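PDB 6GIE: 33-36 kDa outer membrane protein from Acinetobacter baumannii, which forms a beta-barrel in the outer membrane and probably acts as a porin channel for small solutes, possibly including carbapenem antibiotics. Local coordinates for residues S31-T36 / D284-G289; N42-A47 / Y79-Y84; D135-A141 / A152-V158; S248-H252 / V273-A277. Residue numbers count along the deposited sequence, not the author numbering.

Three of the contacts join neighbouring strands in the antiparallel sheet that curls into the barrel, and interaction 4 joins the loop leading into strand 252-261 to the end of strand 266-276. Interaction 1 pairs the first strand with the last, and interactions 2, 3 and 4 are nested within the span it closes, following one another along the chain. Interactions 1 and 2 touch through strands 22-35 and 43-52, while interactions 1 and 4 touch through strands 285-295 and 266-276; in both cases the centres are 12 Å apart, so these three contacts form a continuous patch of wall around the closure. Interaction 3 is elsewhere on the barrel, with its centre 23 to 27 Å from the others.

Interaction 1 (S31-T36 / D284-G289); sequences SEYVDT and DTQTIG
Residues 31-35 and 285-289 are extended strands running antiparallel, their axes 4.6 Å apart at closest approach and 165° between directions. Tyr33/Ile288 and Asp35/Gln286 are hydrogen-bonded pairs: Tyr33 N to Ile288 O and Ile288 N to Tyr33 O are both 3.0 Å, Asp35 N to Gln286 O 2.7 Å and Gln286 N to Asp35 O 2.8 Å. Between and beside them lie the non-hydrogen-bonded pairs Val34/Thr287 and Glu32/Gly289, each with CA atoms 4.3 Å apart. Glu32, Val34 and Thr287 share one face. There Val34 (t) brings CG1 to 3.6 Å from Thr287 OG1 and 3.8 Å from Thr285 CG2, and Glu32 (m) packs its CG against Gly289 CA at 4.2 Å. Tyr33, Asp35, Gln286 and Ile288 occupy the other face, where Tyr33 CB meets Ile288 CG2 at 4.2 Å; a bound detergent lies near Ile288. This is the first-to-last strand closure of a porin barrel, and its chemistry implies that paired main-chain amides, with modest side-chain packing, seal the seam.

Interaction 2 (N42-A47 / Y79-Y84); sequences NFTGTA and YNYIKY
A classic beta bulge interrupts the pairing at one end, where Asn42 and Phe43 both face Lys83: Phe43 N donates to Lys83 O at 3.2 Å, and Asn42 N makes a weak bond to the same Lys83 O at 3.3 Å. Beyond it, strands 43-47 and 79-83 form regular antiparallel barrel wall, with axes 4.7 Å apart and directions 172° apart. Phe43/Lys83, Gly45/Tyr81 and Ala47/Tyr79 are hydrogen-bonded pairs, their return bonds Lys83 N to Phe43 O, Tyr81 N to Gly45 O and Tyr79 N to Ala47 O all 2.9 Å. Thr44/Ile82 and Thr46/Asn80 are non-hydrogen-bonded. Phe43 (m), Tyr79 (t), Tyr81 (t) and Lys83 (t) project from one face, the rings giving it an aromatic surface; Tyr79 also meets the ring of Tyr97. On the Thr44 face, Asn80 (t) reaches across so that ND2 donates to Thr46 OG1 at 2.9 Å. At the bulge, Asn42 ND2 approaches the edge of the Tyr84 ring, 3.7 Å from Tyr84 CD2.

Interaction 3 (D135-A141 / A152-V158); sequences DRYALEA and AVGYTSV
Tyr137, with chi1 near +74° (p), swings over its partner strand so that its ring lies beside that of Tyr155, also p: the planes are at 88°, the centroids 5.7 Å apart, and Tyr137 OH and Tyr155 OH share a 2.7 Å hydrogen bond. On the same face, Tyr137 CE2 touches Ser157 CB at 3.9 Å and Leu139 CD1 packs on Tyr155 CE1 at 3.9 Å. Strands 135-141 and 152-157 run antiparallel, their axes 4.5 Å apart at closest approach and their directions 157° apart. Tyr137/Ser157, Leu139/Tyr155 and Ala141/Val153 form the hydrogen-bonded pairs; Tyr155 N to Leu139 O and Ala141 N to Val153 O are both 2.9 Å. Tyr137 O accepts twice, from Ser157 N at 3.1 Å and Thr156 OG1 at 2.9 Å. At the non-hydrogen-bonded pair Glu140/Gly154 the CA atoms approach to 3.9 Å, and a CB on Gly154 would clash with Leu139 O. Ala138, Glu140 and Thr156 lie on the opposite face, where Glu140 bonds Ser115 and forms a salt bridge with Arg194, tying in strands 112-121 and 190-200. The whole is a beta hairpin of a porin barrel, with an aromatic pair on one face and the Glu140 salt bridge on the other.

Interaction 4 (S248-H252 / V273-A277); sequences SGYDH and VKANA. With C8E ((hydroxyethyloxy)tri(ethyloxy)octane), chain D.
Residues 273-276 end a barrel strand, and the chain 248-252 meets that end through a classic beta bulge, with Asp251 and His252 both facing Asn276. Val273 lies beyond reach of the incoming chain and instead continues the wall towards Thr287. Lys274 sets out sideways, and its outer atoms (chi1 m, chi3 p) lead off toward a bound C8E detergent, Lys274 CD being 3.1 Å from C8E O15, as suits a residue on the outer surface of a membrane barrel. Ala275 follows with CB directed toward 248-252: CB is 4.2 Å from Tyr250 CD1, and Ala275 CA makes a CA-H...O contact with His252 O at 3.2 Å. The hydroxyl of Tyr250 is hydrogen-bonded to Thr285, linking this loop to the last strand. Asn276 is the single residue opposite the bulge formed by Asp251 and His252. Its N donates to His252 O at 3.0 Å, while Asn276 O accepts a short bond from Asp251 N at 2.7 Å and a weak one from His252 N at 3.4 Å. Psi near -58° at Asp251, followed by extended angles at His252, fits the extra residue into the pairing. Asn276 (chi1 p) and His252 (m) project from the same face, with Asn276 ND2 3.6 Å from His252 CB. Finally Ala277 places its CB 3.3 Å from Gly249 O.

Interaction 1 (S31-T36 / D284-G289)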
loop_
_atom_site.group_PDB
_atom_site.type_symbol
_atom_site.label_atom_id
_atom_site.label_comp_id
_atom_site.label_asym_id
_atom_site.label_seq_id
_atom_site.Cartn_x
_atom_site.Cartn_y
_atom_site.Cartn_z
ATOM N N SER A 31 -3.750 13.949 3.221
ATOM C CA SER A 31 -4.882 14.511 3.907
ATOM C C SER A 31 -6.155 14.033 3.252
ATOM O O SER A 31 -6.196 13.869 1.994
ATOM C CB SER A 31 -4.900 16.023 3.743
ATOM O OG SER A 31 -4.051 16.632 4.653
ATOM N N GLU A 32 -7.202 13.866 4.065
ATOM C CA GLU A 32 -8.459 13.374 3.571
ATOM C C GLU A 32 -9.622 13.948 4.318
ATOM O O GLU A 32 -9.539 14.231 5.526
ATOM C CB GLU A 32 -8.573 11.854 3.586
ATOM C CG GLU A 32 -7.359 11.078 3.094
ATOM C CD GLU A 32 -7.211 9.715 3.772
ATOM O OE1 GLU A 32 -8.070 8.838 3.537
ATOM O OE2 GLU A 32 -6.240 9.529 4.546
ATOM N N TYR A 33 -10.697 14.172 3.563
ATOM C CA TYR A 33 -11.959 14.582 4.106
ATOM C C TYR A 33 -13.035 13.531 3.787
ATOM O O TYR A 33 -13.179 13.056 2.648
ATOM C CB TYR A 33 -12.359 15.895 3.522
ATOM C CG TYR A 33 -13.671 16.411 4.057
ATOM C CD1 TYR A 33 -13.755 16.895 5.370
ATOM C CD2 TYR A 33 -14.829 16.457 3.256
ATOM C CE1 TYR A 33 -14.943 17.407 5.878
ATOM C CE2 TYR A 33 -16.025 16.967 3.762
ATOM C CZ TYR A 33 -16.077 17.447 5.077
ATOM O OH TYR A 33 -17.248 17.963 5.627
ATOM N N VAL A 34 -13.802 13.221 4.828
ATOM C CA VAL A 34 -14.707 12.088 4.863
ATOM C C VAL A 34 -16.097 12.681 5.129
ATOM O O VAL A 34 -16.360 13.240 6.203
ATOM C CB VAL A 34 -14.264 11.051 5.969
ATOM C CG1 VAL A 34 -15.037 9.734 5.862
ATOM C CG2 VAL A 34 -12.777 10.725 5.875
ATOM N N ASP A 35 -16.972 12.604 4.147
ATOM C CA ASP A 35 -18.339 13.166 4.277
ATOM C C ASP A 35 -19.366 12.017 4.397
ATOM O O ASP A 35 -19.260 11.030 3.683
ATOM C CB ASP A 35 -18.622 14.082 3.065
ATOM C CG ASP A 35 -19.952 14.789 3.145
ATOM O OD1 ASP A 35 -20.651 14.633 4.167
ATOM O OD2 ASP A 35 -20.324 15.501 2.170
ATOM N N THR A 36 -20.339 12.141 5.297
ATOM C CA THR A 36 -21.316 11.053 5.596
ATOM C C THR A 36 -22.768 11.505 5.515
ATOM O O THR A 36 -23.112 12.591 5.964
ATOM C CB THR A 36 -21.080 10.452 6.990
ATOM O OG1 THR A 36 -21.418 11.418 7.988
ATOM C CG2 THR A 36 -19.628 10.091 7.175
ATOM N N ASP A 284 -24.062 6.394 1.418
ATOM C CA ASP A 284 -23.669 7.313 2.476
ATOM C C ASP A 284 -22.361 8.002 2.143
ATOM O O ASP A 284 -22.348 9.106 1.627
ATOM C CB ASP A 284 -23.564 6.597 3.848
ATOM C CG ASP A 284 -24.889 6.551 4.582
ATOM O OD1 ASP A 284 -25.888 7.075 4.039
ATOM O OD2 ASP A 284 -24.940 6.003 5.708
ATOM N N THR A 285 -21.254 7.342 2.404
ATOM C CA THR A 285 -20.023 8.062 2.699
ATOM C C THR A 285 -19.033 8.254 1.542
ATOM O O THR A 285 -18.835 7.366 0.735
ATOM C CB THR A 285 -19.358 7.409 3.943
ATOM O OG1 THR A 285 -20.120 7.778 5.094
ATOM C CG2 THR A 285 -17.961 7.898 4.175
ATOM N N GLN A 286 -18.388 9.408 1.515
ATOM C CA GLN A 286 -17.367 9.737 0.494
ATOM C C GLN A 286 -16.143 10.333 1.127
ATOM O O GLN A 286 -16.268 11.106 2.070
ATOM C CB GLN A 286 -17.862 10.786 -0.525
ATOM C CG GLN A 286 -19.243 10.546 -1.064
ATOM C CD GLN A 286 -19.570 11.389 -2.291
ATOM O OE1 GLN A 286 -18.729 12.137 -2.792
ATOM N NE2 GLN A 286 -20.795 11.248 -2.795
ATOM N N THR A 287 -15.004 10.053 0.524
ATOM C CA THR A 287 -13.691 10.469 0.966
ATOM C C THR A 287 -12.927 11.024 -0.230
ATOM O O THR A 287 -12.723 10.326 -1.228
ATOM C CB THR A 287 -12.911 9.269 1.536
ATOM O OG1 THR A 287 -13.637 8.750 2.651
ATOM C CG2 THR A 287 -11.505 9.663 2.034
ATOM N N ILE A 288 -12.575 12.309 -0.156
ATOM C CA ILE A 288 -11.704 12.937 -1.116
ATOM C C ILE A 288 -10.335 13.086 -0.426
ATOM O O ILE A 288 -10.247 13.373 0.756
ATOM C CB ILE A 288 -12.348 14.230 -1.664
ATOM C CG1 ILE A 288 -11.363 15.018 -2.513
ATOM C CG2 ILE A 288 -12.838 15.137 -0.539
ATOM C CD1 ILE A 288 -11.033 14.351 -3.812
ATOM N N GLY A 289 -9.265 12.888 -1.180
ATOM C CA GLY A 289 -7.941 12.833 -0.632
ATOM C C GLY A 289 -6.881 13.280 -1.610
ATOM O O GLY A 289 -7.019 13.084 -2.802
#

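Interaction 2 (N42-A47 / Y79-Y84)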
loop_
_atom_site.group_PDB
_atom_site.type_symbol
_atom_site.label_atom_id
_atom_site.label_comp_id
_atom_site.label_asym_id
_atom_site.label_seq_id
_atom_site.Cartn_x
_atom_site.Cartn_y
_atom_site.Cartn_z
ATOM N N ASN A 42 -14.192 13.130 10.266
ATOM C CA ASN A 42 -14.297 13.980 9.083
ATOM C C ASN A 42 -12.930 14.307 8.471
ATOM O O ASN A 42 -12.738 14.092 7.284
ATOM C CB ASN A 42 -15.078 15.261 9.401
ATOM C CG ASN A 42 -16.533 14.988 9.722
ATOM O OD1 ASN A 42 -17.451 15.658 9.209
ATOM N ND2 ASN A 42 -16.756 13.983 10.565
ATOM N N PHE A 43 -11.975 14.795 9.264
ATOM C CA PHE A 43 -10.598 15.016 8.774
ATOM C C PHE A 43 -9.618 13.901 9.140
ATOM O O PHE A 43 -9.655 13.385 10.248
ATOM C CB PHE A 43 -10.033 16.309 9.337
ATOM C CG PHE A 43 -10.950 17.498 9.203
ATOM C CD1 PHE A 43 -10.992 18.228 8.030
ATOM C CD2 PHE A 43 -11.765 17.882 10.261
ATOM C CE1 PHE A 43 -11.834 19.336 7.923
ATOM C CE2 PHE A 43 -12.621 18.970 10.159
ATOM C CZ PHE A 43 -12.646 19.704 8.982
ATOM N N THR A 44 -8.705 13.598 8.222
ATOM C CA THR A 44 -7.687 12.565 8.388
ATOM C C THR A 44 -6.370 13.078 7.832
ATOM O O THR A 44 -6.347 13.728 6.800
ATOM C CB THR A 44 -8.074 11.254 7.660
ATOM O OG1 THR A 44 -9.324 10.790 8.170
ATOM C CG2 THR A 44 -7.051 10.165 7.881
ATOM N N GLY A 45 -5.277 12.801 8.543
ATOM C CA GLY A 45 -3.916 13.052 8.043
ATOM C C GLY A 45 -2.980 11.878 8.348
ATOM O O GLY A 45 -3.100 11.250 9.403
ATOM N N THR A 46 -2.065 11.591 7.420
ATOM C CA THR A 46 -1.068 10.531 7.540
ATOM C C THR A 46 0.249 11.044 6.990
ATOM O O THR A 46 0.291 11.631 5.908
ATOM C CB THR A 46 -1.450 9.291 6.782
ATOM O OG1 THR A 46 -2.736 8.901 7.201
ATOM C CG2 THR A 46 -0.467 8.115 7.071
ATOM N N ALA A 47 1.292 10.883 7.802
ATOM C CA ALA A 47 2.677 11.095 7.445
ATOM C C ALA A 47 3.378 9.732 7.701
ATOM O O ALA A 47 3.077 9.051 8.684
ATOM C CB ALA A 47 3.267 12.185 8.318
ATOM N N TYR A 79 2.453 7.942 11.307
ATOM C CA TYR A 79 1.524 8.581 12.217
ATOM C C TYR A 79 0.199 8.924 11.482
ATOM O O TYR A 79 0.215 9.366 10.322
ATOM C CB TYR A 79 2.171 9.862 12.778
ATOM C CG TYR A 79 1.238 10.756 13.535
ATOM C CD1 TYR A 79 0.574 10.299 14.674
ATOM C CD2 TYR A 79 1.032 12.085 13.132
ATOM C CE1 TYR A 79 -0.260 11.140 15.397
ATOM C CE2 TYR A 79 0.188 12.920 13.836
ATOM C CZ TYR A 79 -0.453 12.443 14.972
ATOM O OH TYR A 79 -1.287 13.268 15.691
ATOM N N ASN A 80 -0.929 8.712 12.165
ATOM C CA ASN A 80 -2.221 8.942 11.607
ATOM C C ASN A 80 -3.102 9.669 12.601
ATOM O O ASN A 80 -3.106 9.367 13.798
ATOM C CB ASN A 80 -2.912 7.634 11.218
ATOM C CG ASN A 80 -4.332 7.881 10.695
ATOM O OD1 ASN A 80 -5.331 7.744 11.427
ATOM N ND2 ASN A 80 -4.422 8.329 9.433
ATOM N N TYR A 81 -3.897 10.593 12.070
ATOM C CA TYR A 81 -4.694 11.504 12.863
ATOM C C TYR A 81 -6.137 11.475 12.320
ATOM O O TYR A 81 -6.347 11.511 11.093
ATOM C CB TYR A 81 -4.060 12.897 12.712
ATOM C CG TYR A 81 -4.797 14.040 13.297
ATOM C CD1 TYR A 81 -5.086 14.075 14.662
ATOM C CD2 TYR A 81 -5.171 15.121 12.514
ATOM C CE1 TYR A 81 -5.761 15.140 15.234
ATOM C CE2 TYR A 81 -5.843 16.210 13.079
ATOM C CZ TYR A 81 -6.132 16.206 14.437
ATOM O OH TYR A 81 -6.791 17.254 15.015
ATOM N N ILE A 82 -7.118 11.405 13.217
ATOM C CA ILE A 82 -8.500 11.497 12.817
ATOM C C ILE A 82 -9.207 12.412 13.760
ATOM O O ILE A 82 -9.213 12.153 14.956
ATOM C CB ILE A 82 -9.230 10.150 12.831
ATOM C CG1 ILE A 82 -8.538 9.165 11.918
ATOM C CG2 ILE A 82 -10.682 10.321 12.364
ATOM C CD1 ILE A 82 -9.172 7.796 11.981
ATOM N N LYS A 83 -9.840 13.447 13.189
ATOM C CA LYS A 83 -10.524 14.524 13.923
ATOM C C LYS A 83 -12.032 14.587 13.596
ATOM O O LYS A 83 -12.412 14.886 12.447
ATOM C CB LYS A 83 -9.866 15.841 13.525
ATOM C CG LYS A 83 -9.995 17.012 14.478
ATOM C CD LYS A 83 -9.356 18.247 13.834
ATOM C CE LYS A 83 -9.015 19.320 14.850
ATOM N NZ LYS A 83 -10.229 19.796 15.565
ATOM N N TYR A 84 -12.863 14.227 14.577
ATOM C CA TYR A 84 -14.319 14.604 14.676
ATOM C C TYR A 84 -15.181 13.350 14.647
ATOM O O TYR A 84 -14.661 12.243 14.749
ATOM C CB TYR A 84 -14.796 15.645 13.617
ATOM C CG TYR A 84 -16.008 16.471 14.030
ATOM C CD1 TYR A 84 -15.929 17.342 15.116
ATOM C CD2 TYR A 84 -17.228 16.397 13.335
ATOM C CE1 TYR A 84 -17.012 18.103 15.515
ATOM C CE2 TYR A 84 -18.320 17.159 13.727
ATOM C CZ TYR A 84 -18.206 18.012 14.828
ATOM O OH TYR A 84 -19.260 18.794 15.272
#

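Interaction 3 (D135-A141 / A152-V158)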
loop_
_atom_site.group_PDB
_atom_site.type_symbol
_atom_site.label_atom_id
_atom_site.label_comp_id
_atom_site.label_asym_id
_atom_site.label_seq_id
_atom_site.Cartn_x
_atom_site.Cartn_y
_atom_site.Cartn_z
ATOM N N ASP A 135 -4.014 -1.592 20.426
ATOM C CA ASP A 135 -2.707 -2.105 19.965
ATOM C C ASP A 135 -2.971 -3.272 19.007
ATOM O O ASP A 135 -3.507 -4.329 19.422
ATOM C CB ASP A 135 -1.809 -2.610 21.118
ATOM C CG ASP A 135 -1.021 -1.457 21.869
ATOM O OD1 ASP A 135 -0.970 -0.279 21.433
ATOM O OD2 ASP A 135 -0.429 -1.743 22.930
ATOM N N ARG A 136 -2.576 -3.094 17.746
ATOM C CA ARG A 136 -2.707 -4.138 16.752
ATOM C C ARG A 136 -1.345 -4.490 16.165
ATOM O O ARG A 136 -0.453 -3.627 16.038
ATOM C CB ARG A 136 -3.668 -3.686 15.646
ATOM C CG ARG A 136 -3.732 -4.594 14.418
ATOM C CD ARG A 136 -5.031 -4.455 13.609
ATOM N NE ARG A 136 -6.063 -5.288 14.230
ATOM C CZ ARG A 136 -7.170 -4.856 14.837
ATOM N NH1 ARG A 136 -7.492 -3.558 14.883
ATOM N NH2 ARG A 136 -7.979 -5.750 15.403
ATOM N N TYR A 137 -1.177 -5.766 15.832
ATOM C CA TYR A 137 -0.013 -6.199 15.086
ATOM C C TYR A 137 -0.357 -7.168 13.993
ATOM O O TYR A 137 -1.380 -7.818 14.048
ATOM C CB TYR A 137 1.008 -6.814 16.029
ATOM C CG TYR A 137 0.712 -8.191 16.594
ATOM C CD1 TYR A 137 1.137 -9.329 15.934
ATOM C CD2 TYR A 137 0.026 -8.356 17.798
ATOM C CE1 TYR A 137 0.872 -10.580 16.429
ATOM C CE2 TYR A 137 -0.226 -9.613 18.320
ATOM C CZ TYR A 137 0.205 -10.722 17.631
ATOM O OH TYR A 137 -0.044 -11.991 18.126
ATOM N N ALA A 138 0.545 -7.273 13.033
ATOM C CA ALA A 138 0.438 -8.195 11.928
ATOM C C ALA A 138 1.813 -8.715 11.582
ATOM O O ALA A 138 2.828 -7.977 11.683
ATOM C CB ALA A 138 -0.179 -7.531 10.674
ATOM N N LEU A 139 1.815 -9.998 11.194
ATOM C CA LEU A 139 2.952 -10.674 10.585
ATOM C C LEU A 139 2.494 -11.406 9.318
ATOM O O LEU A 139 1.348 -11.897 9.281
ATOM C CB LEU A 139 3.466 -11.758 11.528
ATOM C CG LEU A 139 3.897 -11.298 12.892
ATOM C CD1 LEU A 139 4.182 -12.513 13.744
ATOM C CD2 LEU A 139 5.128 -10.409 12.754
ATOM N N GLU A 140 3.391 -11.510 8.327
ATOM C CA GLU A 140 3.139 -12.240 7.118
ATOM C C GLU A 140 4.417 -12.892 6.728
ATOM O O GLU A 140 5.516 -12.371 6.965
ATOM C CB GLU A 140 2.745 -11.391 5.896
ATOM C CG GLU A 140 1.725 -10.304 6.074
ATOM C CD GLU A 140 1.736 -9.320 4.880
ATOM O OE1 GLU A 140 2.688 -8.485 4.793
ATOM O OE2 GLU A 140 0.817 -9.378 4.016
ATOM N N ALA A 141 4.245 -14.019 6.038
ATOM C CA ALA A 141 5.330 -14.688 5.384
ATOM C C ALA A 141 4.811 -15.067 4.017
ATOM O O ALA A 141 3.680 -15.486 3.904
ATOM C CB ALA A 141 5.713 -15.970 6.170
ATOM N N ALA A 152 1.539 -13.931 -0.020
ATOM C CA ALA A 152 1.833 -13.855 1.413
ATOM C C ALA A 152 0.611 -14.179 2.271
ATOM O O ALA A 152 -0.493 -13.760 1.970
ATOM C CB ALA A 152 2.337 -12.507 1.762
ATOM N N VAL A 153 0.829 -14.999 3.294
ATOM C CA VAL A 153 -0.215 -15.338 4.228
ATOM C C VAL A 153 0.264 -14.879 5.598
ATOM O O VAL A 153 1.453 -14.870 5.853
ATOM C CB VAL A 153 -0.463 -16.868 4.298
ATOM C CG1 VAL A 153 -1.030 -17.381 2.976
ATOM C CG2 VAL A 153 0.822 -17.589 4.647
ATOM N N GLY A 154 -0.650 -14.549 6.482
ATOM C CA GLY A 154 -0.216 -14.133 7.792
ATOM C C GLY A 154 -1.330 -14.117 8.780
ATOM O O GLY A 154 -2.333 -14.789 8.592
ATOM N N TYR A 155 -1.166 -13.299 9.810
ATOM C CA TYR A 155 -2.260 -13.087 10.740
ATOM C C TYR A 155 -2.097 -11.788 11.493
ATOM O O TYR A 155 -1.048 -11.155 11.448
ATOM C CB TYR A 155 -2.426 -14.275 11.665
ATOM C CG TYR A 155 -1.569 -14.164 12.858
ATOM C CD1 TYR A 155 -0.202 -14.214 12.730
ATOM C CD2 TYR A 155 -2.125 -13.955 14.119
ATOM C CE1 TYR A 155 0.614 -14.046 13.833
ATOM C CE2 TYR A 155 -1.328 -13.772 15.223
ATOM C CZ TYR A 155 0.050 -13.827 15.084
ATOM O OH TYR A 155 0.879 -13.671 16.187
ATOM N N THR A 156 -3.184 -11.357 12.113
ATOM C CA THR A 156 -3.199 -10.123 12.833
ATOM C C THR A 156 -4.090 -10.259 14.050
ATOM O O THR A 156 -4.882 -11.187 14.149
ATOM C CB THR A 156 -3.666 -8.940 11.971
ATOM O OG1 THR A 156 -4.004 -7.839 12.828
ATOM C CG2 THR A 156 -4.871 -9.319 11.186
ATOM N N SER A 157 -3.920 -9.351 14.998
ATOM C CA SER A 157 -4.528 -9.523 16.312
ATOM C C SER A 157 -4.477 -8.214 17.110
ATOM O O SER A 157 -3.768 -7.275 16.725
ATOM C CB SER A 157 -3.773 -10.626 17.074
ATOM O OG SER A 157 -4.379 -10.904 18.329
ATOM N N VAL A 158 -5.206 -8.193 18.231
ATOM C CA VAL A 158 -5.111 -7.123 19.255
ATOM C C VAL A 158 -3.889 -7.346 20.162
ATOM O O VAL A 158 -3.838 -8.301 20.946
ATOM C CB VAL A 158 -6.379 -7.049 20.144
ATOM C CG1 VAL A 158 -6.243 -5.958 21.201
ATOM C CG2 VAL A 158 -7.616 -6.795 19.299
#

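Interaction 4 (S248-H252 / V273-A277)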
loop_
_atom_site.group_PDB
_atom_site.type_symbol
_atom_site.label_atom_id
_atom_site.label_comp_id
_atom_site.label_asym_id
_atom_site.label_seq_id
_atom_site.Cartn_x
_atom_site.Cartn_y
_atom_site.Cartn_z
ATOM N N SER A 248 -18.186 -2.072 11.360
ATOM C CA SER A 248 -18.927 -0.843 11.100
ATOM C C SER A 248 -20.200 -1.292 10.370
ATOM O O SER A 248 -20.369 -2.480 10.053
ATOM C CB SER A 248 -18.121 0.158 10.264
ATOM O OG SER A 248 -17.518 -0.454 9.139
ATOM N N GLY A 249 -21.113 -0.366 10.121
ATOM C CA GLY A 249 -22.339 -0.697 9.393
ATOM C C GLY A 249 -22.090 -0.922 7.907
ATOM O O GLY A 249 -22.938 -1.505 7.232
ATOM N N TYR A 250 -20.924 -0.476 7.414
ATOM C CA TYR A 250 -20.626 -0.411 5.978
ATOM C C TYR A 250 -20.413 -1.770 5.306
ATOM O O TYR A 250 -19.675 -2.621 5.815
ATOM C CB TYR A 250 -19.362 0.420 5.730
ATOM C CG TYR A 250 -19.422 1.855 6.184
ATOM C CD1 TYR A 250 -20.299 2.763 5.586
ATOM C CD2 TYR A 250 -18.571 2.319 7.191
ATOM C CE1 TYR A 250 -20.354 4.087 6.002
ATOM C CE2 TYR A 250 -18.610 3.639 7.606
ATOM C CZ TYR A 250 -19.500 4.521 7.011
ATOM O OH TYR A 250 -19.530 5.832 7.432
ATOM N N ASP A 251 -20.989 -1.913 4.114
ATOM C CA ASP A 251 -20.879 -3.123 3.303
ATOM C C ASP A 251 -19.798 -3.025 2.192
ATOM O O ASP A 251 -18.880 -3.822 2.140
ATOM C CB ASP A 251 -22.245 -3.452 2.697
ATOM C CG ASP A 251 -22.709 -4.850 3.030
ATOM O OD1 ASP A 251 -22.930 -5.132 4.240
ATOM O OD2 ASP A 251 -22.838 -5.669 2.084
ATOM N N HIS A 252 -19.886 -2.056 1.299
ATOM C CA HIS A 252 -18.979 -2.024 0.137
ATOM C C HIS A 252 -18.203 -0.707 0.032
ATOM O O HIS A 252 -18.735 0.352 0.389
ATOM C CB HIS A 252 -19.785 -2.299 -1.131
ATOM C CG HIS A 252 -20.538 -3.586 -1.063
ATOM N ND1 HIS A 252 -21.914 -3.647 -1.031
ATOM C CD2 HIS A 252 -20.101 -4.863 -0.939
ATOM C CE1 HIS A 252 -22.295 -4.907 -0.914
ATOM N NE2 HIS A 252 -21.215 -5.667 -0.857
ATOM N N VAL A 273 -13.080 8.020 -2.739
ATOM C CA VAL A 273 -13.490 6.722 -2.155
ATOM C C VAL A 273 -14.893 6.816 -1.653
ATOM O O VAL A 273 -15.240 7.743 -0.928
ATOM C CB VAL A 273 -12.537 6.269 -1.044
ATOM C CG1 VAL A 273 -12.953 4.933 -0.420
ATOM C CG2 VAL A 273 -11.132 6.073 -1.616
ATOM N N LYS A 274 -15.744 5.924 -2.105
ATOM C CA LYS A 274 -17.109 5.939 -1.676
ATOM C C LYS A 274 -17.347 4.714 -0.861
ATOM O O LYS A 274 -16.729 3.685 -1.135
ATOM C CB LYS A 274 -18.034 5.834 -2.875
ATOM C CG LYS A 274 -18.029 7.053 -3.760
ATOM C CD LYS A 274 -19.162 7.094 -4.784
ATOM C CE LYS A 274 -20.506 7.381 -4.147
ATOM N NZ LYS A 274 -21.588 7.668 -5.118
ATOM N N ALA A 275 -18.263 4.781 0.113
ATOM C CA ALA A 275 -18.661 3.562 0.841
ATOM C C ALA A 275 -20.127 3.590 1.106
ATOM O O ALA A 275 -20.691 4.653 1.293
ATOM C CB ALA A 275 -17.897 3.403 2.150
ATOM N N ASN A 276 -20.756 2.422 1.120
ATOM C CA ASN A 276 -22.174 2.354 1.452
ATOM C C ASN A 276 -22.568 1.198 2.409
ATOM O O ASN A 276 -21.716 0.336 2.788
ATOM C CB ASN A 276 -22.986 2.442 0.161
ATOM C CG ASN A 276 -23.216 1.115 -0.515
ATOM O OD1 ASN A 276 -24.195 0.968 -1.250
ATOM N ND2 ASN A 276 -22.341 0.153 -0.293
ATOM N N ALA A 277 -23.834 1.245 2.842
ATOM C CA ALA A 277 -24.518 0.183 3.632
ATOM C C ALA A 277 -25.971 0.015 3.201
ATOM O O ALA A 277 -26.268 -0.553 2.144
ATOM C CB ALA A 277 -24.465 0.498 5.117
HETATM O O12 C8E D . -21.833 4.973 -7.514
HETATM C C13 C8E D . -21.321 6.072 -8.268
HETATM C C14 C8E D . -19.883 5.791 -8.683
HETATM O O15 C8E D . -18.996 6.451 -7.781
HETATM C C16 C8E D . -17.719 6.810 -8.318
HETATM C C17 C8E D . -16.707 5.808 -7.792
HETATM O O18 C8E D . -15.391 6.072 -8.270
HETATM C C19 C8E D . -14.480 5.036 -7.943
HETATM C C20 C8E D . -14.557 3.872 -8.917
HETATM O O21 C8E D . -13.614 4.087 -9.975
#